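Local coordinates for DNA repair protein RAD14 (Saccharomyces cerevisiae, PDB 5A3D) that binds kinked, damaged DNA in nucleotide excision repair and is required for the incision step, here as its zinc-containing DNA-binding domain, at residues 48-53 against 102-107; 54-59 against 79-84; 92-95 against 99-102. One frame throughout, in Å; residues are numbered along the deposited sequence.

How the contacts relate
Following the chain from the N terminus, residues 48-53 carry it from helix 42-49 into helix 53-56, and contact 1 joins them to residues 102-107 of the last helix, closing the longest loop. Contact 2 is nested inside that loop, where helix 53-56 meets strand 78-82, the central strand of the small antiparallel sheet. Contact 3 comes after contact 2 in series; it closes the short bend between helices 83-94 and 96-113 and ends at Glu102, a residue it shares with contact 1. Further contacts join the three: Trp94 ties back to the end of helix 42-49, Lys93 NZ bonds to Phe50 O and forms a salt bridge with Glu55 OE1, and Leu51 packs on Leu56.

Contact 1 (48-53 against 102-107); sequences DYFLTD and EEWQRR. With nucleotides of chain C.
Phe50, in the turn between helices 42-49 and 53-56 of this XPA-family DNA-binding domain, rests on helix 96-113, whose Glu103, Arg106 and Arg107 form a salt-bridge network beside the bound DNA. The chain leaves helix 42-49 at Phe50 with positive phi, and the CB of Phe50 points towards the other helix. Its ring is met on several sides. Arg107 brings its NE over one face and lays its own guanidinium face against Phe50 CD1, which sits 3.5 Å from Arg107 NH1; CD1 lies over the guanidinium towards its rim, and the two planes are tilted by 36° instead of stacking flat. The far end of the ring reaches the helix backbone, with Phe50 CZ 3.7 Å from Trp104 CA, and the same atom lies near the plane of the indole, at its edge. Nearer the root of the ring, Glu103 CG approaches Phe50 CD2 at 3.9 Å.

The guanidinium is held in turn by Glu103. Arg107 grips it side-on, NE at 2.8 Å from Glu103 OE2 and NH2 at 3.0 Å from that same oxygen, which lies in the guanidinium plane. The NE bond uses the anti lone pair of OE2. A bend at chi2 (67°) in Glu103 turns its carboxylate forward along the helix, towards Arg107, to receive both donors. A leucine in place of Arg107 would probably leave Glu103 OE2 without its two close donors and strip the polar cover from the Phe50 face. Arg107 also packs on a DNA phosphate. Arg106 belongs to the network through a longer ion pair with Glu103 and bonds to the DNA directly: Arg106 NH1 donates to OP1 of DT9 of chain C at 3.2 Å, with an N-H...O angle of 143°.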
loop_
_atom_site.group_PDB
_atom_site.type_symbol
_atom_site.label_atom_id
_atom_site.label_comp_id
_atom_site.label_asym_id
_atom_site.label_seq_id
_atom_site.Cartn_x
_atom_site.Cartn_y
_atom_site.Cartn_z
ATOM N N ASP B 48 12.252 -9.181 14.010
ATOM C CA ASP B 48 12.274 -10.131 15.116
ATOM C C ASP B 48 11.066 -11.067 15.157
ATOM O O ASP B 48 11.195 -12.232 15.538
ATOM C CB ASP B 48 12.343 -9.412 16.464
ATOM C CG ASP B 48 13.645 -8.655 16.664
ATOM O OD1 ASP B 48 14.554 -8.765 15.783
ATOM O OD2 ASP B 48 13.693 -7.888 17.696
ATOM N N TYR B 49 9.896 -10.575 14.779
ATOM C CA TYR B 49 8.674 -11.336 14.962
ATOM C C TYR B 49 7.907 -11.657 13.678
ATOM O O TYR B 49 6.787 -12.201 13.724
ATOM C CB TYR B 49 7.762 -10.613 15.967
ATOM C CG TYR B 49 8.348 -10.613 17.356
ATOM C CD1 TYR B 49 8.323 -11.747 18.146
ATOM C CD2 TYR B 49 8.918 -9.474 17.878
ATOM C CE1 TYR B 49 8.849 -11.732 19.433
ATOM C CE2 TYR B 49 9.502 -9.481 19.148
ATOM C CZ TYR B 49 9.425 -10.578 19.932
ATOM O OH TYR B 49 9.970 -10.602 21.229
ATOM N N PHE B 50 8.475 -11.226 12.568
ATOM C CA PHE B 50 7.900 -11.383 11.245
ATOM C C PHE B 50 6.504 -10.805 11.139
ATOM O O PHE B 50 5.629 -11.380 10.498
ATOM C CB PHE B 50 8.009 -12.834 10.830
ATOM C CG PHE B 50 9.399 -13.389 11.007
ATOM C CD1 PHE B 50 10.475 -12.854 10.327
ATOM C CD2 PHE B 50 9.626 -14.435 11.883
ATOM C CE1 PHE B 50 11.756 -13.348 10.498
ATOM C CE2 PHE B 50 10.904 -14.947 12.070
ATOM C CZ PHE B 50 11.982 -14.373 11.388
ATOM N N LEU B 51 6.283 -9.642 11.765
ATOM C CA LEU B 51 4.950 -9.019 11.707
ATOM C C LEU B 51 4.960 -8.140 10.507
ATOM O O LEU B 51 6.006 -7.611 10.156
ATOM C CB LEU B 51 4.568 -8.222 13.008
ATOM C CG LEU B 51 4.606 -9.141 14.258
ATOM C CD1 LEU B 51 4.088 -8.355 15.468
ATOM C CD2 LEU B 51 3.877 -10.470 14.135
ATOM N N THR B 52 3.792 -7.941 9.905
ATOM C CA THR B 52 3.691 -7.069 8.676
ATOM C C THR B 52 3.237 -5.687 8.913
ATOM O O THR B 52 2.742 -5.358 9.990
ATOM C CB THR B 52 2.670 -7.665 7.705
ATOM O OG1 THR B 52 1.376 -7.570 8.295
ATOM C CG2 THR B 52 2.986 -9.068 7.471
ATOM N N ASP B 53 3.361 -4.847 7.895
ATOM C CA ASP B 53 2.806 -3.507 8.004
ATOM C C ASP B 53 1.351 -3.468 8.354
ATOM O O ASP B 53 1.025 -2.694 9.249
ATOM C CB ASP B 53 3.089 -2.577 6.791
ATOM C CG ASP B 53 4.456 -2.058 6.779
ATOM O OD1 ASP B 53 4.999 -1.731 7.836
ATOM O OD2 ASP B 53 5.025 -1.972 5.659
ATOM N N GLU B 102 10.684 -21.936 13.982
ATOM C CA GLU B 102 10.439 -22.555 12.663
ATOM C C GLU B 102 10.506 -21.538 11.509
ATOM O O GLU B 102 11.187 -21.771 10.486
ATOM C CB GLU B 102 9.080 -23.280 12.631
ATOM C CG GLU B 102 9.122 -24.808 12.676
ATOM C CD GLU B 102 7.722 -25.436 12.549
ATOM O OE1 GLU B 102 6.722 -24.645 12.572
ATOM O OE2 GLU B 102 7.619 -26.716 12.454
ATOM N N GLU B 103 9.818 -20.401 11.682
ATOM C CA GLU B 103 9.705 -19.434 10.592
ATOM C C GLU B 103 11.051 -18.742 10.347
ATOM O O GLU B 103 11.452 -18.517 9.178
ATOM C CB GLU B 103 8.555 -18.460 10.872
ATOM C CG GLU B 103 8.275 -17.411 9.786
ATOM C CD GLU B 103 7.750 -17.938 8.449
ATOM O OE1 GLU B 103 7.198 -19.062 8.352
ATOM O OE2 GLU B 103 7.881 -17.194 7.457
ATOM N N TRP B 104 11.776 -18.465 11.437
ATOM C CA TRP B 104 13.109 -17.859 11.334
ATOM C C TRP B 104 14.012 -18.799 10.507
ATOM O O TRP B 104 14.609 -18.384 9.488
ATOM C CB TRP B 104 13.669 -17.566 12.740
ATOM C CG TRP B 104 15.153 -17.154 12.813
ATOM C CD1 TRP B 104 15.673 -15.898 12.611
ATOM C CD2 TRP B 104 16.271 -17.993 13.152
ATOM N NE1 TRP B 104 17.021 -15.909 12.787
ATOM C CE2 TRP B 104 17.425 -17.179 13.116
ATOM C CE3 TRP B 104 16.413 -19.359 13.469
ATOM C CZ2 TRP B 104 18.702 -17.682 13.378
ATOM C CZ3 TRP B 104 17.677 -19.857 13.719
ATOM C CH2 TRP B 104 18.809 -19.021 13.670
ATOM N N GLN B 105 14.057 -20.067 10.943
ATOM C CA GLN B 105 14.710 -21.178 10.196
ATOM C C GLN B 105 14.342 -21.098 8.694
ATOM O O GLN B 105 15.211 -20.879 7.824
ATOM C CB GLN B 105 14.324 -22.548 10.803
ATOM C CG GLN B 105 15.348 -23.684 10.602
ATOM C CD GLN B 105 14.856 -25.038 11.120
ATOM O OE1 GLN B 105 13.673 -25.195 11.452
ATOM N NE2 GLN B 105 15.755 -26.038 11.163
ATOM N N ARG B 106 13.042 -21.203 8.421
ATOM C CA ARG B 106 12.523 -21.228 7.062
ATOM C C ARG B 106 12.969 -20.014 6.207
ATOM O O ARG B 106 13.068 -20.141 4.992
ATOM C CB ARG B 106 10.990 -21.392 7.118
ATOM C CG ARG B 106 10.227 -21.308 5.790
ATOM C CD ARG B 106 9.659 -19.900 5.478
ATOM N NE ARG B 106 9.734 -19.623 4.034
ATOM C CZ ARG B 106 9.631 -18.424 3.453
ATOM N NH1 ARG B 106 9.414 -17.320 4.172
ATOM N NH2 ARG B 106 9.734 -18.333 2.118
ATOM N N ARG B 107 13.265 -18.858 6.809
ATOM C CA ARG B 107 13.721 -17.707 6.009
ATOM C C ARG B 107 15.253 -17.664 5.786
ATOM O O ARG B 107 15.741 -17.282 4.710
ATOM C CB ARG B 107 13.168 -16.392 6.599
ATOM C CG ARG B 107 11.639 -16.356 6.611
ATOM C CD ARG B 107 11.048 -14.994 6.973
ATOM N NE ARG B 107 9.598 -15.059 7.198
ATOM C CZ ARG B 107 8.782 -14.000 7.238
ATOM N NH1 ARG B 107 9.261 -12.776 7.067
ATOM N NH2 ARG B 107 7.485 -14.178 7.468
ATOM P P DT C 9 10.657 -13.362 2.082
ATOM O OP1 DT C 9 10.626 -14.720 2.722
ATOM O OP2 DT C 9 10.472 -12.127 2.917
ATOM O "O5'" DT C 9 12.035 -13.207 1.285
ATOM C "C5'" DT C 9 12.115 -12.738 -0.075
ATOM C "C4'" DT C 9 12.931 -11.468 -0.190
ATOM O "O4'" DT C 9 12.076 -10.443 -0.740
ATOM C "C3'" DT C 9 13.533 -10.892 1.102
ATOM O "O3'" DT C 9 14.962 -10.932 1.025
ATOM C "C2'" DT C 9 13.042 -9.452 1.157
ATOM C "C1'" DT C 9 12.433 -9.182 -0.209
ATOM N N1 DT C 9 11.216 -8.357 -0.195
ATOM C C2 DT C 9 11.015 -7.441 -1.203
ATOM O O2 DT C 9 11.825 -7.235 -2.090
ATOM N N3 DT C 9 9.827 -6.758 -1.123
ATOM C C4 DT C 9 8.840 -6.909 -0.170
ATOM O O4 DT C 9 7.828 -6.218 -0.226
ATOM C C5 DT C 9 9.116 -7.889 0.856
ATOM C C7 DT C 9 8.117 -8.105 1.948
ATOM C C6 DT C 9 10.266 -8.564 0.783
#

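Contact 2 (54-59 against 79-84); sequences PELNDE and QLFVRC. With nucleotides of chain C; nucleotides of chain D.
Leu56 against Phe81 is a small, partly buried apolar contact, where the short helix 53-56 leans on strand 78-82. The leucine comes over one face of the phenyl ring, towards its rim: Leu56 CD1 is 4.2 Å from Phe81 CE2, while Leu56 CB lies 4.1 Å from Phe81 CZ. With Phe81 CG anti to the carbonyl carbon (chi1 -62°), the ring reaches out from the strand to meet the helix, and its CE2 comes within 3.6 Å of the backbone O of Leu56. That carbonyl is not left to the ring alone, for Arg64 NH2 bonds to it.

Both elements also touch the bound DNA. Gln79 N gives a nearly straight bond (174°) to OP1 of DG3 of chain D at 2.8 Å, and Leu80 CD1 sits 3.8 Å from N1 of the DG1 base of chain D. Pro54 CG touches the phosphate of DA6 of chain C.

Strand 78-82 is the middle strand, bonded through Leu80 to Leu65 and through Phe81 to Leu40; Leu56 also packs on Cys45 and Lys46 of helix 42-49, and Phe81 on Val86 of helix 83-94.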
loop_
_atom_site.group_PDB
_atom_site.type_symbol
_atom_site.label_atom_id
_atom_site.label_comp_id
_atom_site.label_asym_id
_atom_site.label_seq_id
_atom_site.Cartn_x
_atom_site.Cartn_y
_atom_site.Cartn_z
ATOM N N PRO B 54 0.477 -4.281 7.705
ATOM C CA PRO B 54 -0.941 -4.222 8.078
ATOM C C PRO B 54 -1.229 -4.554 9.540
ATOM O O PRO B 54 -2.040 -3.903 10.171
ATOM C CB PRO B 54 -1.605 -5.192 7.120
ATOM C CG PRO B 54 -0.714 -5.135 5.930
ATOM C CD PRO B 54 0.667 -5.031 6.452
ATOM N N GLU B 55 -0.487 -5.488 10.113
ATOM C CA GLU B 55 -0.616 -5.787 11.537
ATOM C C GLU B 55 -0.154 -4.646 12.446
ATOM O O GLU B 55 -0.867 -4.170 13.366
ATOM C CB GLU B 55 0.126 -7.096 11.850
ATOM C CG GLU B 55 -0.503 -8.313 11.156
ATOM C CD GLU B 55 0.453 -9.487 10.916
ATOM O OE1 GLU B 55 1.650 -9.385 11.186
ATOM O OE2 GLU B 55 0.027 -10.538 10.377
ATOM N N LEU B 56 1.036 -4.176 12.171
ATOM C CA LEU B 56 1.650 -3.179 13.079
ATOM C C LEU B 56 0.967 -1.858 12.911
ATOM O O LEU B 56 1.032 -1.049 13.815
ATOM C CB LEU B 56 3.115 -3.022 12.749
ATOM C CG LEU B 56 4.221 -3.882 13.268
ATOM C CD1 LEU B 56 3.997 -4.600 14.581
ATOM C CD2 LEU B 56 5.266 -4.454 12.344
ATOM N N ASN B 57 0.309 -1.640 11.760
ATOM C CA ASN B 57 -0.351 -0.381 11.483
ATOM C C ASN B 57 -1.765 -0.393 12.100
ATOM O O ASN B 57 -2.426 0.637 12.095
ATOM C CB ASN B 57 -0.483 -0.086 9.999
ATOM C CG ASN B 57 0.861 0.365 9.346
ATOM O OD1 ASN B 57 1.727 0.872 10.040
ATOM N ND2 ASN B 57 1.003 0.206 8.008
ATOM N N ASP B 58 -2.222 -1.542 12.574
ATOM C CA ASP B 58 -3.588 -1.674 13.076
ATOM C C ASP B 58 -3.596 -1.101 14.515
ATOM O O ASP B 58 -3.111 -1.677 15.434
ATOM C CB ASP B 58 -4.004 -3.121 13.041
ATOM C CG ASP B 58 -5.469 -3.354 13.416
ATOM O OD1 ASP B 58 -6.152 -2.487 14.020
ATOM O OD2 ASP B 58 -5.926 -4.449 13.061
ATOM N N GLU B 59 -4.069 0.101 14.657
ATOM C CA GLU B 59 -4.245 0.724 16.020
ATOM C C GLU B 59 -5.175 0.033 16.982
ATOM O O GLU B 59 -5.104 0.286 18.155
ATOM C CB GLU B 59 -4.739 2.143 15.906
ATOM C CG GLU B 59 -3.608 3.158 15.848
ATOM C CD GLU B 59 -4.085 4.423 15.198
ATOM O OE1 GLU B 59 -4.771 4.255 14.127
ATOM O OE2 GLU B 59 -3.853 5.536 15.792
ATOM N N GLN B 79 8.191 4.489 15.501
ATOM C CA GLN B 79 7.073 3.806 16.208
ATOM C C GLN B 79 7.616 2.708 17.152
ATOM O O GLN B 79 8.373 1.886 16.714
ATOM C CB GLN B 79 6.074 3.225 15.221
ATOM C CG GLN B 79 5.409 4.354 14.355
ATOM C CD GLN B 79 4.497 3.813 13.276
ATOM O OE1 GLN B 79 4.382 2.614 13.081
ATOM N NE2 GLN B 79 3.778 4.717 12.601
ATOM N N LEU B 80 7.253 2.784 18.421
ATOM C CA LEU B 80 7.780 1.933 19.483
ATOM C C LEU B 80 6.592 1.097 20.022
ATOM O O LEU B 80 5.537 1.615 20.394
ATOM C CB LEU B 80 8.474 2.691 20.566
ATOM C CG LEU B 80 9.680 3.584 20.104
ATOM C CD1 LEU B 80 10.175 4.413 21.251
ATOM C CD2 LEU B 80 10.737 2.651 19.607
ATOM N N PHE B 81 6.844 -0.158 20.087
ATOM C CA PHE B 81 5.849 -1.213 20.494
ATOM C C PHE B 81 6.432 -1.926 21.753
ATOM O O PHE B 81 7.666 -2.047 21.850
ATOM C CB PHE B 81 5.626 -2.214 19.396
ATOM C CG PHE B 81 5.055 -1.620 18.170
ATOM C CD1 PHE B 81 5.894 -0.983 17.268
ATOM C CD2 PHE B 81 3.685 -1.673 17.903
ATOM C CE1 PHE B 81 5.383 -0.477 16.069
ATOM C CE2 PHE B 81 3.191 -1.093 16.709
ATOM C CZ PHE B 81 4.050 -0.500 15.801
ATOM N N VAL B 82 5.544 -2.374 22.636
ATOM C CA VAL B 82 6.011 -3.063 23.894
ATOM C C VAL B 82 6.155 -4.556 23.574
ATOM O O VAL B 82 5.252 -5.216 22.979
ATOM C CB VAL B 82 5.210 -2.739 25.203
ATOM C CG1 VAL B 82 3.807 -3.295 25.242
ATOM C CG2 VAL B 82 6.009 -3.164 26.440
ATOM N N ARG B 83 7.284 -5.084 24.021
ATOM C CA ARG B 83 7.619 -6.439 23.695
ATOM C C ARG B 83 6.483 -7.388 24.053
ATOM O O ARG B 83 6.172 -8.237 23.247
ATOM C CB ARG B 83 8.950 -6.906 24.259
ATOM C CG ARG B 83 9.187 -8.321 23.780
ATOM C CD ARG B 83 10.468 -8.925 24.244
ATOM N NE ARG B 83 11.677 -8.229 23.998
ATOM C CZ ARG B 83 12.338 -8.304 22.858
ATOM N NH1 ARG B 83 11.817 -9.015 21.850
ATOM N NH2 ARG B 83 13.507 -7.672 22.725
ATOM N N CYS B 84 5.880 -7.255 25.238
ATOM C CA CYS B 84 4.915 -8.283 25.650
ATOM C C CYS B 84 3.703 -8.360 24.656
ATOM O O CYS B 84 3.202 -9.419 24.422
ATOM C CB CYS B 84 4.472 -8.076 27.098
ATOM S SG CYS B 84 3.738 -6.479 27.489
ATOM P P DA C 6 -2.796 -5.243 2.805
ATOM O OP1 DA C 6 -3.235 -4.519 4.012
ATOM O OP2 DA C 6 -1.659 -4.664 2.017
ATOM O "O5'" DA C 6 -2.418 -6.755 3.120
ATOM C "C5'" DA C 6 -3.452 -7.639 3.601
ATOM C "C4'" DA C 6 -3.255 -9.074 3.154
ATOM O "O4'" DA C 6 -3.357 -9.184 1.711
ATOM C "C3'" DA C 6 -1.925 -9.737 3.541
ATOM O "O3'" DA C 6 -2.141 -11.109 3.959
ATOM C "C2'" DA C 6 -1.110 -9.632 2.264
ATOM C "C1'" DA C 6 -2.165 -9.740 1.170
ATOM N N9 DA C 6 -1.855 -9.002 -0.054
ATOM C C8 DA C 6 -1.658 -7.647 -0.158
ATOM N N7 DA C 6 -1.443 -7.237 -1.385
ATOM C C5 DA C 6 -1.502 -8.398 -2.141
ATOM C C6 DA C 6 -1.350 -8.637 -3.521
ATOM N N6 DA C 6 -1.079 -7.681 -4.412
ATOM N N1 DA C 6 -1.455 -9.913 -3.951
ATOM C C2 DA C 6 -1.739 -10.869 -3.057
ATOM N N3 DA C 6 -1.903 -10.770 -1.737
ATOM C C4 DA C 6 -1.767 -9.493 -1.337
ATOM P P DG D 3 10.979 2.593 12.960
ATOM O OP1 DG D 3 9.863 2.809 13.932
ATOM O OP2 DG D 3 11.465 1.255 12.693
ATOM O "O5'" DG D 3 10.559 3.262 11.573
ATOM C "C5'" DG D 3 10.126 4.620 11.533
ATOM C "C4'" DG D 3 9.429 4.889 10.214
ATOM O "O4'" DG D 3 10.395 4.964 9.137
ATOM C "C3'" DG D 3 8.404 3.854 9.777
ATOM O "O3'" DG D 3 7.449 4.745 9.216
ATOM C "C2'" DG D 3 9.193 2.967 8.822
ATOM C "C1'" DG D 3 10.178 3.942 8.184
ATOM N N9 DG D 3 11.488 3.429 7.785
ATOM C C8 DG D 3 12.302 2.560 8.470
ATOM N N7 DG D 3 13.449 2.363 7.883
ATOM C C5 DG D 3 13.373 3.119 6.723
ATOM C C6 DG D 3 14.315 3.307 5.693
ATOM O O6 DG D 3 15.428 2.795 5.573
ATOM N N1 DG D 3 13.824 4.147 4.698
ATOM C C2 DG D 3 12.604 4.774 4.725
ATOM N N2 DG D 3 12.330 5.591 3.696
ATOM N N3 DG D 3 11.738 4.648 5.708
ATOM C C4 DG D 3 12.185 3.816 6.669
ATOM O "O5'" DG D 1 20.683 5.591 17.060
ATOM C "C5'" DG D 1 19.270 5.668 17.356
ATOM C "C4'" DG D 1 18.726 4.277 17.606
ATOM O "O4'" DG D 1 18.565 3.829 18.977
ATOM C "C3'" DG D 1 17.622 3.656 16.748
ATOM O "O3'" DG D 1 18.168 2.792 15.724
ATOM C "C2'" DG D 1 16.741 2.918 17.750
ATOM C "C1'" DG D 1 17.262 3.290 19.142
ATOM N N9 DG D 1 16.434 4.284 19.816
ATOM C C8 DG D 1 16.354 5.632 19.558
ATOM N N7 DG D 1 15.480 6.246 20.308
ATOM C C5 DG D 1 14.920 5.237 21.082
ATOM C C6 DG D 1 13.910 5.293 22.081
ATOM O O6 DG D 1 13.277 6.279 22.486
ATOM N N1 DG D 1 13.668 4.038 22.634
ATOM C C2 DG D 1 14.300 2.876 22.262
ATOM N N2 DG D 1 13.930 1.766 22.920
ATOM N N3 DG D 1 15.221 2.804 21.311
ATOM C C4 DG D 1 15.493 4.017 20.783
#

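Contact 3 (92-95 against 99-102); sequences KKWG and GLDE
Gly99 starts the contact by donating its backbone N to Gly95 O at 2.9 Å. The bond is bent at both ends: the N-H...O angle is 144°, and the donor stands well above the carbonyl plane, 43° out of it. The next atom of the same residue also takes part, Gly99 CA making a CH...O contact of 3.3 Å with the carbonyl O of Trp94. The carbonyls of the last helical residue, Trp94, and of Gly95 after it thus both meet one glycine. There is no room here for a beta carbon, since one built on Gly99 would fall 2.0 Å from Trp94 O and would also run into Gly95 O.

This is a tight helix-to-helix bend. Helix 83-94 ends at Trp94, Gly95 breaks out at backbone angles where a beta carbon would be jammed against the carbonyl O of Trp94, which calls for glycine, and helix 96-113 begins at once; the Gly99 to Gly95 bond spans four residues, as in the first turn of a helix.

Leu100 comes next, with its CG anti to the backbone N (chi1 174°), which brings Leu100 CD1 obliquely to the indole, 3.6 Å from Trp94 CD1 and 4.0 Å from Trp94 NE1. Closer to the backbone, Trp94 CB sits 3.8 Å from Leu100 N, so the tryptophan touches the new helix with its root as well as its five-membered ring. Trp94 NE1 is bonded to Tyr49 O, which fixes how the indole is turned. Lys93 CG covers one face of that ring over its centre, and Phe50 packs on both Trp94 and Leu100.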
loop_
_atom_site.group_PDB
_atom_site.type_symbol
_atom_site.label_atom_id
_atom_site.label_comp_id
_atom_site.label_asym_id
_atom_site.label_seq_id
_atom_site.Cartn_x
_atom_site.Cartn_y
_atom_site.Cartn_z
ATOM N N LYS B 92 0.791 -16.107 18.643
ATOM C CA LYS B 92 -0.508 -16.520 18.093
ATOM C C LYS B 92 -0.409 -16.744 16.560
ATOM O O LYS B 92 -0.964 -17.710 16.009
ATOM C CB LYS B 92 -1.583 -15.499 18.473
ATOM C CG LYS B 92 -2.838 -15.458 17.612
ATOM C CD LYS B 92 -3.250 -14.023 17.239
ATOM C CE LYS B 92 -2.712 -13.527 15.868
ATOM N NZ LYS B 92 -3.480 -13.971 14.631
ATOM N N LYS B 93 0.286 -15.858 15.874
ATOM C CA LYS B 93 0.447 -15.959 14.441
ATOM C C LYS B 93 1.263 -17.152 13.972
ATOM O O LYS B 93 1.023 -17.682 12.878
ATOM C CB LYS B 93 1.064 -14.664 13.879
ATOM C CG LYS B 93 1.600 -14.699 12.460
ATOM C CD LYS B 93 2.025 -13.314 11.993
ATOM C CE LYS B 93 2.089 -13.203 10.484
ATOM N NZ LYS B 93 2.747 -12.004 9.934
ATOM N N TRP B 94 2.250 -17.536 14.757
ATOM C CA TRP B 94 3.246 -18.426 14.271
ATOM C C TRP B 94 3.162 -19.763 14.948
ATOM O O TRP B 94 3.700 -20.702 14.414
ATOM C CB TRP B 94 4.659 -17.856 14.447
ATOM C CG TRP B 94 4.939 -16.674 13.565
ATOM C CD1 TRP B 94 5.282 -15.436 13.971
ATOM C CD2 TRP B 94 4.878 -16.631 12.136
ATOM N NE1 TRP B 94 5.481 -14.615 12.888
ATOM C CE2 TRP B 94 5.207 -15.318 11.748
ATOM C CE3 TRP B 94 4.567 -17.564 11.158
ATOM C CZ2 TRP B 94 5.240 -14.920 10.424
ATOM C CZ3 TRP B 94 4.586 -17.180 9.846
ATOM C CH2 TRP B 94 4.923 -15.863 9.485
ATOM N N GLY B 95 2.493 -19.848 16.101
ATOM C CA GLY B 95 2.402 -21.094 16.844
ATOM C C GLY B 95 3.457 -21.142 17.917
ATOM O O GLY B 95 4.338 -22.000 17.883
ATOM N N GLY B 99 6.998 -22.268 16.807
ATOM C CA GLY B 99 6.629 -21.888 15.458
ATOM C C GLY B 99 7.398 -20.683 14.934
ATOM O O GLY B 99 7.824 -20.655 13.767
ATOM N N LEU B 100 7.632 -19.703 15.794
ATOM C CA LEU B 100 8.408 -18.563 15.367
ATOM C C LEU B 100 9.826 -18.938 14.994
ATOM O O LEU B 100 10.336 -18.456 13.981
ATOM C CB LEU B 100 8.410 -17.485 16.457
ATOM C CG LEU B 100 9.287 -16.246 16.266
ATOM C CD1 LEU B 100 8.719 -15.551 15.050
ATOM C CD2 LEU B 100 9.283 -15.399 17.554
ATOM N N ASP B 101 10.447 -19.754 15.841
ATOM C CA ASP B 101 11.724 -20.386 15.577
ATOM C C ASP B 101 11.725 -21.117 14.208
ATOM O O ASP B 101 12.646 -20.921 13.383
ATOM C CB ASP B 101 11.987 -21.390 16.715
ATOM C CG ASP B 101 13.419 -21.886 16.774
ATOM O OD1 ASP B 101 14.297 -21.015 17.012
ATOM O OD2 ASP B 101 13.653 -23.153 16.675
ATOM N N GLU B 102 10.684 -21.936 13.982
ATOM C CA GLU B 102 10.439 -22.555 12.663
ATOM C C GLU B 102 10.506 -21.538 11.509
ATOM O O GLU B 102 11.187 -21.771 10.486
ATOM C CB GLU B 102 9.080 -23.280 12.631
ATOM C CG GLU B 102 9.122 -24.808 12.676
ATOM C CD GLU B 102 7.722 -25.436 12.549
ATOM O OE1 GLU B 102 6.722 -24.645 12.572
ATOM O OE2 GLU B 102 7.619 -26.716 12.454
#